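Local coordinates for protein IMPACT family member YigZ (Escherichia coli, PDB 1VI7) that is of uncertain cellular function but may bind anions and guanyl ribonucleotides and possibly hydrolyse ribonucleoside triphosphates, at residues A[6-10]-A[95-99]; A[147-151]-A[170-176]; A[160-166]-A[178-184]. All coordinates share one frame; numbering follows the deposited sequence. Where two conformers were deposited one is given.

Contact 1. Residues A[6-10]-A[95-99]; sequences SWLIP and VGEIT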
loop_
_atom_site.group_PDB
_atom_site.type_symbol
_atom_site.label_atom_id
_atom_site.label_comp_id
_atom_site.label_asym_id
_atom_site.label_seq_id
_atom_site.Cartn_x
_atom_site.Cartn_y
_atom_site.Cartn_z
ATOM N N SER A 6 2.040 3.909 -13.024
ATOM C CA SER A 6 2.319 2.782 -12.136
ATOM C C SER A 6 3.453 3.178 -11.181
ATOM O O SER A 6 4.086 4.212 -11.313
ATOM C CB SER A 6 2.672 1.506 -12.862
ATOM O OG SER A 6 3.976 1.590 -13.405
ATOM N N TRP A 7 3.675 2.284 -10.239
ATOM C CA TRP A 7 4.705 2.484 -9.236
ATOM C C TRP A 7 5.265 1.147 -8.753
ATOM O O TRP A 7 4.746 0.109 -9.151
ATOM C CB TRP A 7 4.154 3.313 -8.093
ATOM C CG TRP A 7 2.989 2.776 -7.339
ATOM C CD1 TRP A 7 3.021 1.914 -6.286
ATOM C CD2 TRP A 7 1.605 3.092 -7.544
ATOM N NE1 TRP A 7 1.761 1.662 -5.825
ATOM C CE2 TRP A 7 0.869 2.377 -6.583
ATOM C CE3 TRP A 7 0.925 3.906 -8.457
ATOM C CZ2 TRP A 7 -0.529 2.444 -6.491
ATOM C CZ3 TRP A 7 -0.454 3.968 -8.360
ATOM C CH2 TRP A 7 -1.171 3.253 -7.400
ATOM N N LEU A 8 6.295 1.193 -7.912
ATOM C CA LEU A 8 6.888 -0.024 -7.394
ATOM C C LEU A 8 6.414 -0.232 -5.959
ATOM O O LEU A 8 5.972 0.752 -5.357
ATOM C CB LEU A 8 8.414 0.022 -7.413
ATOM C CG LEU A 8 9.124 0.290 -8.734
ATOM C CD1 LEU A 8 10.624 0.397 -8.535
ATOM C CD2 LEU A 8 8.816 -0.773 -9.772
ATOM N N ILE A 9 6.290 -1.482 -5.535
ATOM C CA ILE A 9 5.894 -1.772 -4.151
ATOM C C ILE A 9 6.762 -2.918 -3.646
ATOM O O ILE A 9 7.480 -3.540 -4.458
ATOM C CB ILE A 9 4.414 -2.115 -4.041
ATOM C CG1 ILE A 9 4.017 -3.320 -4.905
ATOM C CG2 ILE A 9 3.497 -0.942 -4.427
ATOM C CD1 ILE A 9 3.991 -4.625 -4.168
ATOM N N PRO A 10 6.709 -3.237 -2.357
ATOM C CA PRO A 10 7.507 -4.312 -1.818
ATOM C C PRO A 10 7.022 -5.691 -2.242
ATOM O O PRO A 10 5.891 -6.087 -1.929
ATOM C CB PRO A 10 7.387 -4.141 -0.304
ATOM C CG PRO A 10 6.762 -2.857 -0.059
ATOM C CD PRO A 10 6.046 -2.452 -1.312
ATOM N N VAL A 95 8.770 4.244 -3.388
ATOM C CA VAL A 95 8.121 2.948 -3.313
ATOM C C VAL A 95 6.776 3.153 -2.602
ATOM O O VAL A 95 6.738 3.594 -1.447
ATOM C CB VAL A 95 8.976 1.925 -2.551
ATOM C CG1 VAL A 95 8.223 0.656 -2.225
ATOM C CG2 VAL A 95 10.258 1.644 -3.316
ATOM N N GLY A 96 5.709 2.821 -3.323
ATOM C CA GLY A 96 4.374 2.970 -2.763
ATOM C C GLY A 96 3.981 1.821 -1.864
ATOM O O GLY A 96 4.635 0.780 -1.800
ATOM N N GLU A 97 2.965 2.039 -1.003
ATOM C CA GLU A 97 2.396 0.922 -0.275
ATOM C C GLU A 97 3.359 0.189 0.625
ATOM O O GLU A 97 3.377 -1.053 0.668
ATOM C CB GLU A 97 1.835 -0.103 -1.288
ATOM C CG GLU A 97 0.834 0.418 -2.285
ATOM C CD GLU A 97 0.231 -0.643 -3.175
ATOM O OE1 GLU A 97 -0.401 -0.250 -4.177
ATOM O OE2 GLU A 97 0.419 -1.854 -2.894
ATOM N N ILE A 98 4.047 0.906 1.505
ATOM C CA ILE A 98 4.990 0.247 2.420
ATOM C C ILE A 98 4.919 0.898 3.792
ATOM O O ILE A 98 4.746 2.108 3.874
ATOM C CB ILE A 98 6.416 0.334 1.851
ATOM C CG1 ILE A 98 7.470 -0.168 2.815
ATOM C CG2 ILE A 98 6.697 1.749 1.413
ATOM C CD1 ILE A 98 8.854 -0.345 2.222
ATOM N N THR A 99 5.255 0.147 4.817
ATOM C CA THR A 99 5.204 0.609 6.190
ATOM C C THR A 99 6.469 0.173 6.900
ATOM O O THR A 99 7.029 -0.849 6.492
ATOM C CB THR A 99 3.949 -0.016 6.847
ATOM O OG1 THR A 99 2.783 0.684 6.378
ATOM C CG2 THR A 99 3.994 0.032 8.351
#
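L8 and G96 are joined through their backbones, G96 N donating to L8 O at 2.9 Å, with the N-H somewhat bent away from the line to the acceptor (144°). This bond holds the strand 7-10 against the loop that leads into strand 98-105. The tightly packed part lies just beyond it. I9 CG2 lies against G96 O and the aliphatic length of E97, reaching E97 CD at 3.5 Å. P10 CG then crosses to I98 CB (3.7 Å), while P10 CD is met by V95 CG1 at 3.9 Å. The E97 chain, extended beyond CG, carries its carboxylate to the indole edge of W7, the two planes turned 73° apart; the bond from W7 NE1 to E97 OE1 is weak and the position of that oxygen doubtful, whereas E97 OE2 is hydrogen-bonded to H31. The looser, partly exposed side belongs to L8, whose side chain makes no close approach to the other segment and leans instead on T133 and R135. Strand 133-136 pairs with 7-10 and touches W7, L8 and I9, strand 23-31 supports I9, P10 and I98, and helix 34-48 packs on T99 farther along.

Contact 2. Residues A[147-151]-A[170-176]; sequences EYHQL and YQAFVLL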
loop_
_atom_site.group_PDB
_atom_site.type_symbol
_atom_site.label_atom_id
_atom_site.label_comp_id
_atom_site.label_asym_id
_atom_site.label_seq_id
_atom_site.Cartn_x
_atom_site.Cartn_y
_atom_site.Cartn_z
ATOM N N GLU A 147 -28.673 -5.480 -18.006
ATOM C CA GLU A 147 -29.897 -6.150 -17.562
ATOM C C GLU A 147 -29.614 -7.339 -16.696
ATOM O O GLU A 147 -28.559 -7.982 -16.845
ATOM C CB GLU A 147 -30.691 -6.552 -18.831
ATOM C CG GLU A 147 -30.998 -5.335 -19.685
ATOM C CD GLU A 147 -32.383 -5.274 -20.239
ATOM O OE1 GLU A 147 -33.342 -5.563 -19.487
ATOM O OE2 GLU A 147 -32.530 -4.936 -21.444
ATOM N N TYR A 148 -30.543 -7.809 -15.872
ATOM C CA TYR A 148 -30.270 -8.945 -15.012
ATOM C C TYR A 148 -29.885 -10.224 -15.737
ATOM O O TYR A 148 -29.269 -11.117 -15.128
ATOM C CB TYR A 148 -31.469 -9.235 -14.088
ATOM C CG TYR A 148 -31.608 -8.214 -12.991
ATOM C CD1 TYR A 148 -32.314 -7.050 -13.225
ATOM C CD2 TYR A 148 -30.975 -8.342 -11.762
ATOM C CE1 TYR A 148 -32.397 -6.062 -12.285
ATOM C CE2 TYR A 148 -31.097 -7.378 -10.777
ATOM C CZ TYR A 148 -31.837 -6.248 -11.033
ATOM O OH TYR A 148 -31.945 -5.233 -10.107
ATOM N N HIS A 149 -30.389 -10.446 -16.941
ATOM C CA HIS A 149 -30.130 -11.634 -17.714
ATOM C C HIS A 149 -28.758 -11.573 -18.372
ATOM O O HIS A 149 -28.390 -12.453 -19.163
ATOM C CB HIS A 149 -31.210 -11.887 -18.772
ATOM C CG HIS A 149 -31.214 -10.908 -19.883
ATOM N ND1 HIS A 149 -30.300 -10.976 -20.918
ATOM C CD2 HIS A 149 -31.948 -9.799 -20.125
ATOM C CE1 HIS A 149 -30.482 -9.978 -21.769
ATOM N NE2 HIS A 149 -31.461 -9.221 -21.297
ATOM N N GLN A 150 -28.046 -10.471 -18.198
ATOM C CA GLN A 150 -26.692 -10.304 -18.674
ATOM C C GLN A 150 -25.672 -10.331 -17.538
ATOM O O GLN A 150 -24.479 -10.425 -17.783
ATOM C CB GLN A 150 -26.536 -9.031 -19.494
ATOM C CG GLN A 150 -27.530 -8.879 -20.617
ATOM C CD GLN A 150 -27.606 -7.477 -21.178
ATOM O OE1 GLN A 150 -27.928 -6.495 -20.511
ATOM N NE2 GLN A 150 -27.346 -7.359 -22.466
ATOM N N LEU A 151 -26.074 -10.330 -16.291
ATOM C CA LEU A 151 -25.170 -10.370 -15.154
ATOM C C LEU A 151 -24.134 -11.466 -15.226
ATOM O O LEU A 151 -22.994 -11.172 -15.628
ATOM C CB LEU A 151 -25.924 -10.435 -13.841
ATOM C CG LEU A 151 -25.295 -9.694 -12.662
ATOM C CD1 LEU A 151 -24.843 -8.311 -13.090
ATOM C CD2 LEU A 151 -26.310 -9.603 -11.522
ATOM N N TYR A 170 -28.762 -2.880 -7.554
ATOM C CA TYR A 170 -29.892 -3.563 -8.174
ATOM C C TYR A 170 -31.161 -2.738 -8.137
ATOM O O TYR A 170 -31.906 -2.729 -7.185
ATOM C CB TYR A 170 -30.069 -4.966 -7.629
ATOM C CG TYR A 170 -28.812 -5.812 -7.714
ATOM C CD1 TYR A 170 -28.283 -6.376 -6.553
ATOM C CD2 TYR A 170 -28.133 -6.006 -8.903
ATOM C CE1 TYR A 170 -27.108 -7.117 -6.584
ATOM C CE2 TYR A 170 -26.967 -6.738 -8.944
ATOM C CZ TYR A 170 -26.463 -7.299 -7.791
ATOM O OH TYR A 170 -25.306 -8.023 -7.894
ATOM N N GLN A 171 -31.405 -2.047 -9.235
ATOM C CA GLN A 171 -32.545 -1.190 -9.481
ATOM C C GLN A 171 -33.462 -1.835 -10.533
ATOM O O GLN A 171 -33.657 -3.065 -10.617
ATOM C CB GLN A 171 -32.048 0.164 -9.976
ATOM C CG GLN A 171 -30.784 0.755 -9.441
ATOM C CD GLN A 171 -29.805 1.217 -10.511
ATOM O OE1 GLN A 171 -29.889 2.324 -11.051
ATOM N NE2 GLN A 171 -28.892 0.305 -10.817
ATOM N N ALA A 172 -34.025 -1.029 -11.449
ATOM C CA ALA A 172 -34.865 -1.638 -12.508
ATOM C C ALA A 172 -33.885 -2.366 -13.449
ATOM O O ALA A 172 -34.207 -3.308 -14.143
ATOM C CB ALA A 172 -35.679 -0.606 -13.228
ATOM N N PHE A 173 -32.690 -1.794 -13.518
ATOM C CA PHE A 173 -31.566 -2.305 -14.259
ATOM C C PHE A 173 -30.377 -2.477 -13.309
ATOM O O PHE A 173 -30.449 -2.015 -12.162
ATOM C CB PHE A 173 -31.101 -1.339 -15.351
ATOM C CG PHE A 173 -32.132 -1.114 -16.404
ATOM C CD1 PHE A 173 -32.464 0.160 -16.812
ATOM C CD2 PHE A 173 -32.758 -2.208 -16.997
ATOM C CE1 PHE A 173 -33.413 0.340 -17.811
ATOM C CE2 PHE A 173 -33.709 -2.030 -17.979
ATOM C CZ PHE A 173 -34.052 -0.752 -18.372
ATOM N N VAL A 174 -29.294 -3.026 -13.846
ATOM C CA VAL A 174 -28.153 -3.226 -12.929
ATOM C C VAL A 174 -27.151 -2.129 -13.158
ATOM O O VAL A 174 -26.955 -1.732 -14.305
ATOM C CB VAL A 174 -27.505 -4.595 -13.083
ATOM C CG1 VAL A 174 -26.408 -4.760 -12.014
ATOM C CG2 VAL A 174 -28.502 -5.741 -12.984
ATOM N N LEU A 175 -26.721 -1.449 -12.101
ATOM C CA LEU A 175 -25.701 -0.449 -12.278
ATOM C C LEU A 175 -24.410 -0.941 -11.584
ATOM O O LEU A 175 -24.365 -1.141 -10.400
ATOM C CB LEU A 175 -25.984 0.959 -11.881
ATOM C CG LEU A 175 -24.820 1.898 -12.348
ATOM C CD1 LEU A 175 -25.134 2.410 -13.737
ATOM C CD2 LEU A 175 -24.521 2.951 -11.314
ATOM N N LEU A 176 -23.484 -1.245 -12.468
ATOM C CA LEU A 176 -22.193 -1.840 -12.141
ATOM C C LEU A 176 -21.080 -0.788 -12.233
ATOM O O LEU A 176 -21.041 0.135 -13.077
ATOM C CB LEU A 176 -21.975 -2.967 -13.139
ATOM C CG LEU A 176 -21.842 -4.428 -12.864
ATOM C CD1 LEU A 176 -22.745 -5.069 -11.846
ATOM C CD2 LEU A 176 -21.967 -5.234 -14.187
#
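E147 and F173 bring the two backbones closest, with their CA atoms 5.3 Å apart, where the chain leaves strand 140-146 and the neighbouring hairpin turns into strand 174-180. Their side chains run side by side in the same direction, E147 OE1 coming to F173 CE2 with the carboxylate and ring planes 74° apart. Y148 makes the most varied contacts. Its CG stands opposite the carbonyl carbon and beside the backbone N (chi1 -73°), which swings the ring out across the hairpin. V174 CG2 sits almost centrally over one ring face, 3.7 Å from the centroid and only 6° off the normal, a clear CH-pi contact. At the ring edge, near its plane, lie the carbonyl oxygens of Q171 and A172, and the phenol hydroxyl donates to Q171 O at 2.8 Å, tilted out of that carbonyl's plane. The Y170 ring meets Y148 obliquely, with centroids 5.9 Å apart. L151, on helix 151-160, divides its two methyls: CD2 touches Y170 CE2 at 3.9 Å, while CD1 reaches V174 CG1 at 4.0 Å and also approaches L176 CD1. V174 is thereby held between the Y148 ring and L151, one methyl for each. Inside the first segment, Q150 OE1 accepts from E147 N (2.8 Å), a side-chain bond that, with the backbone bond from Q150 N to E147 O, ties the two ends of 147-150 together, and Q150 itself packs on F195 and S196 of helix 185-196. With one hydrogen bond among many apolar contacts, the hairpin end is probably held mainly by nonpolar packing on V174, Y170 and L176. The single side-chain hydrogen bond crossing between the segments, from the tyrosine hydroxyl to a turn carbonyl, probably helps set how far the ring reaches along the exposed turn.

Contact 3. Residues A[160-166]-A[178-184]; sequences QCDGKII and VALPAAK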
loop_
_atom_site.group_PDB
_atom_site.type_symbol
_atom_site.label_atom_id
_atom_site.label_comp_id
_atom_site.label_asym_id
_atom_site.label_seq_id
_atom_site.Cartn_x
_atom_site.Cartn_y
_atom_site.Cartn_z
ATOM N N GLN A 160 -12.338 -12.833 -17.470
ATOM C CA GLN A 160 -11.444 -13.272 -18.518
ATOM C C GLN A 160 -10.471 -12.158 -18.903
ATOM O O GLN A 160 -9.583 -12.407 -19.709
ATOM C CB GLN A 160 -12.179 -13.692 -19.788
ATOM C CG GLN A 160 -12.842 -15.055 -19.692
ATOM C CD GLN A 160 -14.103 -15.087 -20.532
ATOM O OE1 GLN A 160 -14.051 -14.800 -21.728
ATOM N NE2 GLN A 160 -15.225 -15.405 -19.894
ATOM N N CYS A 161 -10.806 -10.927 -18.569
ATOM C CA CYS A 161 -9.943 -9.802 -18.898
ATOM C C CYS A 161 -9.279 -9.270 -17.651
ATOM O O CYS A 161 -8.922 -8.100 -17.567
ATOM C CB CYS A 161 -10.711 -8.696 -19.623
ATOM S SG CYS A 161 -11.370 -9.234 -21.201
ATOM N N ASP A 162 -9.178 -10.145 -16.644
ATOM C CA ASP A 162 -8.524 -9.734 -15.400
ATOM C C ASP A 162 -9.270 -8.527 -14.829
ATOM O O ASP A 162 -8.622 -7.620 -14.353
ATOM C CB ASP A 162 -7.077 -9.323 -15.668
ATOM C CG ASP A 162 -6.235 -10.466 -16.215
ATOM O OD1 ASP A 162 -6.414 -11.620 -15.766
ATOM O OD2 ASP A 162 -5.449 -10.214 -17.146
ATOM N N GLY A 163 -10.589 -8.550 -14.940
ATOM C CA GLY A 163 -11.447 -7.506 -14.461
ATOM C C GLY A 163 -12.120 -7.961 -13.164
ATOM O O GLY A 163 -12.249 -9.146 -12.898
ATOM N N LYS A 164 -12.606 -6.983 -12.442
ATOM C CA LYS A 164 -13.243 -7.175 -11.141
ATOM C C LYS A 164 -14.413 -6.181 -11.036
ATOM O O LYS A 164 -14.334 -5.000 -11.392
ATOM C CB LYS A 164 -12.250 -6.909 -10.009
ATOM C CG LYS A 164 -12.337 -7.774 -8.785
ATOM C CD LYS A 164 -13.731 -7.862 -8.211
ATOM C CE LYS A 164 -13.736 -8.148 -6.720
ATOM N NZ LYS A 164 -13.980 -6.909 -5.925
ATOM N N ILE A 165 -15.556 -6.766 -10.749
ATOM C CA ILE A 165 -16.797 -6.032 -10.498
ATOM C C ILE A 165 -16.712 -5.426 -9.098
ATOM O O ILE A 165 -16.632 -6.141 -8.101
ATOM C CB ILE A 165 -17.936 -7.040 -10.618
ATOM C CG1 ILE A 165 -19.308 -6.540 -10.228
ATOM C CG2 ILE A 165 -17.577 -8.286 -9.810
ATOM C CD1 ILE A 165 -20.336 -7.538 -10.821
ATOM N N ILE A 166 -16.576 -4.114 -9.029
ATOM C CA ILE A 166 -16.449 -3.381 -7.807
ATOM C C ILE A 166 -17.686 -3.302 -6.936
ATOM O O ILE A 166 -17.580 -3.478 -5.705
ATOM C CB ILE A 166 -15.965 -1.923 -8.031
ATOM C CG1 ILE A 166 -14.530 -1.919 -8.547
ATOM C CG2 ILE A 166 -16.059 -1.138 -6.736
ATOM C CD1 ILE A 166 -13.630 -2.896 -7.793
ATOM N N VAL A 178 -17.254 -1.249 -12.661
ATOM C CA VAL A 178 -16.239 -2.271 -12.898
ATOM C C VAL A 178 -14.829 -1.689 -12.956
ATOM O O VAL A 178 -14.679 -0.499 -13.177
ATOM C CB VAL A 178 -16.467 -3.021 -14.223
ATOM C CG1 VAL A 178 -17.595 -4.022 -14.060
ATOM C CG2 VAL A 178 -16.746 -2.005 -15.329
ATOM N N ALA A 179 -13.862 -2.561 -12.738
ATOM C CA ALA A 179 -12.453 -2.250 -12.756
ATOM C C ALA A 179 -11.675 -3.316 -13.541
ATOM O O ALA A 179 -11.691 -4.487 -13.182
ATOM C CB ALA A 179 -11.886 -2.165 -11.342
ATOM N N LEU A 180 -10.887 -2.855 -14.502
ATOM C CA LEU A 180 -10.040 -3.773 -15.253
ATOM C C LEU A 180 -8.808 -3.074 -15.816
ATOM O O LEU A 180 -8.827 -1.872 -16.096
ATOM C CB LEU A 180 -10.868 -4.357 -16.411
ATOM C CG LEU A 180 -11.341 -3.297 -17.434
ATOM C CD1 LEU A 180 -11.460 -3.914 -18.807
ATOM C CD2 LEU A 180 -12.662 -2.707 -16.995
ATOM N N PRO A 181 -7.766 -3.850 -16.066
ATOM C CA PRO A 181 -6.538 -3.322 -16.642
ATOM C C PRO A 181 -6.871 -2.369 -17.770
ATOM O O PRO A 181 -7.804 -2.638 -18.525
ATOM C CB PRO A 181 -5.884 -4.591 -17.180
ATOM C CG PRO A 181 -6.239 -5.603 -16.127
ATOM C CD PRO A 181 -7.685 -5.297 -15.826
ATOM N N ALA A 182 -6.097 -1.290 -17.929
ATOM C CA ALA A 182 -6.380 -0.370 -19.035
ATOM C C ALA A 182 -5.934 -0.957 -20.367
ATOM O O ALA A 182 -6.251 -0.409 -21.428
ATOM C CB ALA A 182 -5.781 1.000 -18.802
ATOM N N ALA A 183 -5.113 -2.004 -20.336
ATOM C CA ALA A 183 -4.690 -2.656 -21.569
ATOM C C ALA A 183 -5.900 -3.337 -22.217
ATOM O O ALA A 183 -6.263 -3.080 -23.364
ATOM C CB ALA A 183 -3.633 -3.711 -21.270
ATOM N N LYS A 184 -6.602 -4.122 -21.396
ATOM C CA LYS A 184 -7.712 -4.925 -21.849
ATOM C C LYS A 184 -9.047 -4.318 -22.092
ATOM O O LYS A 184 -9.983 -5.002 -22.543
ATOM C CB LYS A 184 -7.775 -6.127 -20.866
ATOM C CG LYS A 184 -6.381 -6.802 -20.863
ATOM C CD LYS A 184 -6.435 -8.097 -20.086
ATOM C CE LYS A 184 -5.549 -9.177 -20.704
ATOM N NZ LYS A 184 -5.725 -10.440 -19.899
#
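K184 and C161 face each other where helix 151-160 ends and the chain turns toward strand 164-170. Followed outward, K184 starts with CB 4.1 Å from C161 CB and also near C161 O. The chain then runs on past that carbonyl, CD lying 3.5 Å from C161 O. A bend at chi3 (144°) turns the end toward D162, so that CE comes near D162 OD2. NZ completes the path with a salt bridge to the same oxygen at 2.8 Å, met from above the carboxylate plane. With chi1 at -62°, the carboxylate of D162 turns away from its own carbonyl carbon and toward the lysine. P181 lies against the same corner, its CG 3.8 Å from D162 CB. D162, with positive phi, is the C-prime residue of a Schellman motif ending the helix, in which G163 N bonds to L158 O and D162 N to G159 O. G163 then leads into the strand, its CA beside L180 CB and in a CA-H...O contact with A179 O. Beyond it, K164 and A179 form an antiparallel hydrogen-bonded pair, with K164 N to A179 O and A179 N to K164 O both at 2.8 Å. I165 and V178 follow as a non-hydrogen-bonded pair, their side chains on the sheet face that packs on L158 of helix 151-160. A179, on the other face with K164, has its CB 3.9 Å from I166 CG1. C161 is buried against F188 and K191 of helix 185-196, while V178 also pairs through its backbone with Y142 of strand 140-146. Two helices on one face of an antiparallel sheet with strand order 2-3-1-4, in beta-alpha-beta-beta-alpha-beta sequence, mark the ferredoxin-like fold, consistent with a relationship to the C-terminal domains of EF-G.

Overall arrangement
Contact 1 belongs to the buried interior of one half of the molecule, whereas contacts 2 and 3 lie in the other half, partly buried and nearer the surface. Contact 1 stands apart, its centre about 36 Å from that of contact 2 and about 21 Å from that of contact 3. The latter two share strand 174-180 at opposite ends of one hairpin and meet where L176 packs on I165. Their chemistry follows their places: a strand-to-loop backbone bond with aliphatic packing at 6-10/95-99, aromatic and apolar contacts at the exposed turn of 147-151/170-176, and regular sheet pairing with a surface salt bridge at 160-166/178-184.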